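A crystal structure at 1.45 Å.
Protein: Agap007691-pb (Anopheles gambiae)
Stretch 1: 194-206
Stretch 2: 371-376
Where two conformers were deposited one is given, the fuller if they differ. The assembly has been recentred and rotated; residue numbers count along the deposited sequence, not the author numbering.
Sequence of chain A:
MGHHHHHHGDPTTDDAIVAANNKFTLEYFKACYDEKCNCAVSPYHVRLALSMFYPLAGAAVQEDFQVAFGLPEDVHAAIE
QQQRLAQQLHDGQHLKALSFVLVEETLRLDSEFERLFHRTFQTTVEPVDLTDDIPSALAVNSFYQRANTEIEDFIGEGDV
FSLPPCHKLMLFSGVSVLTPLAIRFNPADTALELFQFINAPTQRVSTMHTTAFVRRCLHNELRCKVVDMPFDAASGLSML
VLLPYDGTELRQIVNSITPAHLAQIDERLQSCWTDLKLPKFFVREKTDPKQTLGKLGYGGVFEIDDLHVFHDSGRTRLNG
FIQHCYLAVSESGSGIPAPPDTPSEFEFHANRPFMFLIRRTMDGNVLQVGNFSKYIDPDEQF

Stretch 1 194-206: LFQFINAPTQRVS
Stretch 2 (371-376) NFSKYI

Residues 194-206 form a loop that folds back on itself before entering a strand. Residues 371-376 leave a strand that ends at Phe-372; the chain bends at Ser-373 (phi/psi -136/-26) and is extended again from Lys-374. The nearest CA atoms across the stretches are those of Phe-197 and Lys-374, 5.2 Å apart; the stretches bury 501 Å², both sides summed. CA-to-CB points toward the other stretch in Phe-195, Phe-197, Asn-199 and Tyr-375, and away in Lys-374 (all four chi t).

Two consecutive type I turns, Phe-197 to Ala-200 and Ala-200 to Gln-203, shape the loop. Each is closed by a backbone hydrogen bond, Ala-200 N to Phe-197 O (3.2 Å) and Gln-203 N to Ala-200 O (3.1 Å).

Three hydrogen bonds join the stretches. Ile-198 N donates to Ser-373 O (2.9 Å, 165°), an oxygen that also receives a CA-H contact from Phe-197 CA at 3.4 Å. The other two involve the side chain of Asn-199, in the first turn with phi/psi -99/-1. With chi1 p and chi2 -36°, OD1 accepts from Tyr-375 N (2.8 Å) and ND2 donates to Tyr-375 O (3.0 Å). Asparagine suits this place because its short amide carries both an acceptor and a donor.

Phe-195, Phe-197 and Phe-372 are buried, where flat apolar rings can pack together. Phe-372 (chi1 t, chi2 72°) turns its edge to the face of Phe-195 (t, -88°), centroids 5.4 Å apart and planes at 63°. Phe-197 (m, -78°) meets Phe-372 obliquely, Phe-197 CE1 to Phe-372 CE2 3.6 Å; Tyr-375 CB lies over its face, 3.6 Å from the Phe-197 ring centroid.

Tyr-375 (t, 61°) is the most heavily covered residue, at 122 Å². Its ring offers a broad face to Gln-203 (t, p, 47°), whose CG lies 3.6 Å from the Tyr-375 centroid, leaving Gln-203 NE2 to bond Arg-204 O (2.9 Å). Val-205 CG1 packs 3.9 Å from Tyr-375 CE1.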

# COMPACT_ATOMS: atom_id res chain seq x y z
N LEU A 194 -14.25 5.42 -23.78
CA LEU A 194 -14.42 4.05 -23.35
C LEU A 194 -13.21 3.59 -22.54
O LEU A 194 -12.05 3.90 -22.87
CB LEU A 194 -14.59 3.16 -24.59
CG LEU A 194 -14.76 1.67 -24.32
CD1 LEU A 194 -15.66 1.08 -25.42
CD2 LEU A 194 -13.43 0.95 -24.29
N PHE A 195 -13.47 2.86 -21.47
CA PHE A 195 -12.43 2.11 -20.77
C PHE A 195 -12.95 0.69 -20.63
O PHE A 195 -14.11 0.49 -20.25
CB PHE A 195 -12.13 2.71 -19.39
CG PHE A 195 -10.98 2.06 -18.67
CD1 PHE A 195 -11.20 0.96 -17.89
CD2 PHE A 195 -9.70 2.56 -18.78
CE1 PHE A 195 -10.15 0.34 -17.23
CE2 PHE A 195 -8.65 1.94 -18.12
CZ PHE A 195 -8.88 0.85 -17.36
N GLN A 196 -12.13 -0.30 -20.94
CA GLN A 196 -12.58 -1.70 -21.00
C GLN A 196 -12.56 -2.30 -19.60
O GLN A 196 -11.77 -3.18 -19.28
CB GLN A 196 -11.72 -2.52 -21.96
CG GLN A 196 -11.73 -2.08 -23.41
CD GLN A 196 -11.20 -3.14 -24.38
OE1 GLN A 196 -10.76 -4.23 -23.98
NE2 GLN A 196 -11.26 -2.82 -25.66
N PHE A 197 -13.48 -1.83 -18.76
CA PHE A 197 -13.58 -2.35 -17.41
C PHE A 197 -13.98 -3.82 -17.44
O PHE A 197 -14.77 -4.24 -18.29
CB PHE A 197 -14.63 -1.59 -16.62
CG PHE A 197 -14.28 -0.15 -16.34
CD1 PHE A 197 -13.38 0.19 -15.34
CD2 PHE A 197 -14.89 0.86 -17.04
CE1 PHE A 197 -13.08 1.51 -15.07
CE2 PHE A 197 -14.61 2.19 -16.75
CZ PHE A 197 -13.71 2.51 -15.78
N ILE A 198 -13.46 -4.59 -16.49
CA ILE A 198 -13.78 -6.02 -16.45
C ILE A 198 -15.28 -6.24 -16.26
O ILE A 198 -15.83 -7.18 -16.83
CB ILE A 198 -12.92 -6.74 -15.38
CG1 ILE A 198 -13.06 -8.27 -15.51
CG2 ILE A 198 -13.31 -6.30 -13.97
CD1 ILE A 198 -11.97 -9.02 -14.80
N ASN A 199 -15.95 -5.37 -15.51
CA ASN A 199 -17.38 -5.48 -15.21
C ASN A 199 -18.25 -4.60 -16.10
O ASN A 199 -19.48 -4.62 -15.94
CB ASN A 199 -17.65 -5.13 -13.74
CG ASN A 199 -17.28 -3.69 -13.39
OD1 ASN A 199 -16.31 -3.15 -13.90
ND2 ASN A 199 -18.07 -3.07 -12.52
N ALA A 200 -17.66 -3.83 -17.02
CA ALA A 200 -18.39 -2.87 -17.85
C ALA A 200 -17.52 -2.49 -19.04
O ALA A 200 -16.98 -1.38 -19.10
CB ALA A 200 -18.76 -1.64 -17.02
N PRO A 201 -17.36 -3.40 -20.01
CA PRO A 201 -16.30 -3.22 -21.02
C PRO A 201 -16.51 -2.07 -21.98
O PRO A 201 -15.58 -1.74 -22.74
CB PRO A 201 -16.30 -4.56 -21.77
CG PRO A 201 -17.07 -5.51 -20.95
CD PRO A 201 -18.00 -4.72 -20.09
N THR A 202 -17.70 -1.46 -22.03
CA THR A 202 -17.94 -0.32 -22.91
C THR A 202 -18.27 0.95 -22.14
O THR A 202 -18.62 1.96 -22.76
CB THR A 202 -19.02 -0.65 -23.95
OG1 THR A 202 -20.27 -0.87 -23.31
CG2 THR A 202 -18.65 -1.91 -24.72
N GLN A 203 -18.13 0.95 -20.82
CA GLN A 203 -18.44 2.14 -20.05
C GLN A 203 -17.47 3.26 -20.39
O GLN A 203 -16.26 3.05 -20.50
CB GLN A 203 -18.34 1.83 -18.56
CG GLN A 203 -18.50 3.02 -17.62
CD GLN A 203 -19.91 3.60 -17.63
OE1 GLN A 203 -20.88 2.86 -17.54
NE2 GLN A 203 -20.01 4.91 -17.76
N ARG A 204 -18.01 4.48 -20.50
CA ARG A 204 -17.21 5.66 -20.78
C ARG A 204 -16.97 6.45 -19.50
O ARG A 204 -17.89 6.67 -18.70
CB ARG A 204 -17.89 6.54 -21.83
CG ARG A 204 -18.14 5.75 -23.09
CD ARG A 204 -18.81 6.57 -24.21
NE ARG A 204 -17.85 7.45 -24.87
CZ ARG A 204 -17.04 7.06 -25.86
NH1 ARG A 204 -17.04 5.81 -26.29
NH2 ARG A 204 -16.19 7.93 -26.39
N VAL A 205 -15.73 6.91 -19.32
CA VAL A 205 -15.33 7.68 -18.15
C VAL A 205 -14.39 8.80 -18.56
O VAL A 205 -13.76 8.77 -19.63
CB VAL A 205 -14.65 6.82 -17.07
CG1 VAL A 205 -15.64 5.81 -16.50
CG2 VAL A 205 -13.43 6.13 -17.65
N SER A 206 -14.29 9.80 -17.70
CA SER A 206 -13.39 10.92 -17.93
C SER A 206 -11.97 10.40 -18.15
O SER A 206 -11.42 9.71 -17.28
CB SER A 206 -13.43 11.85 -16.73
OG SER A 206 -12.76 13.06 -16.99
N ASN A 371 -3.99 -2.01 -8.91
CA ASN A 371 -4.53 -2.17 -10.25
C ASN A 371 -5.81 -1.38 -10.37
O ASN A 371 -6.50 -1.13 -9.38
CB ASN A 371 -4.78 -3.64 -10.59
CG ASN A 371 -5.91 -4.23 -9.78
OD1 ASN A 371 -5.72 -4.61 -8.64
ND2 ASN A 371 -7.08 -4.37 -10.39
N PHE A 372 -6.11 -0.96 -11.60
CA PHE A 372 -7.34 -0.29 -11.95
C PHE A 372 -8.00 -1.09 -13.06
O PHE A 372 -7.53 -1.12 -14.20
CB PHE A 372 -7.06 1.16 -12.37
CG PHE A 372 -8.30 1.95 -12.58
CD1 PHE A 372 -9.05 2.33 -11.50
CD2 PHE A 372 -8.75 2.24 -13.86
CE1 PHE A 372 -10.24 3.03 -11.67
CE2 PHE A 372 -9.95 2.95 -14.03
CZ PHE A 372 -10.68 3.33 -12.96
N SER A 373 -9.10 -1.76 -12.70
CA SER A 373 -9.79 -2.70 -13.56
C SER A 373 -11.30 -2.56 -13.56
O SER A 373 -11.92 -3.00 -14.54
CB SER A 373 -9.48 -4.12 -13.10
OG SER A 373 -8.09 -4.31 -13.13
N LYS A 374 -11.92 -2.03 -12.50
CA LYS A 374 -13.35 -2.14 -12.24
C LYS A 374 -14.01 -0.77 -12.27
O LYS A 374 -13.46 0.22 -11.76
CB LYS A 374 -13.55 -2.78 -10.85
CG LYS A 374 -15.03 -2.96 -10.49
CD LYS A 374 -15.24 -3.52 -9.10
CE LYS A 374 -16.72 -3.59 -8.76
NZ LYS A 374 -16.93 -4.02 -7.35
N TYR A 375 -15.20 -0.74 -12.88
CA TYR A 375 -16.02 0.46 -12.89
C TYR A 375 -16.84 0.54 -11.61
O TYR A 375 -17.64 -0.37 -11.32
CB TYR A 375 -16.95 0.47 -14.09
CG TYR A 375 -17.84 1.67 -14.06
CD1 TYR A 375 -17.30 2.95 -14.10
CD2 TYR A 375 -19.21 1.54 -13.99
CE1 TYR A 375 -18.11 4.07 -14.06
CE2 TYR A 375 -20.04 2.65 -13.96
CZ TYR A 375 -19.48 3.91 -13.99
OH TYR A 375 -20.33 5.01 -13.96
N ILE A 376 -16.65 1.62 -10.86
CA ILE A 376 -17.42 1.93 -9.65
C ILE A 376 -18.15 3.23 -9.94
O ILE A 376 -17.50 4.27 -10.10
CB ILE A 376 -16.50 2.08 -8.43
CG1 ILE A 376 -15.62 0.84 -8.26
CG2 ILE A 376 -17.34 2.37 -7.18
CD1 ILE A 376 -14.50 0.97 -7.25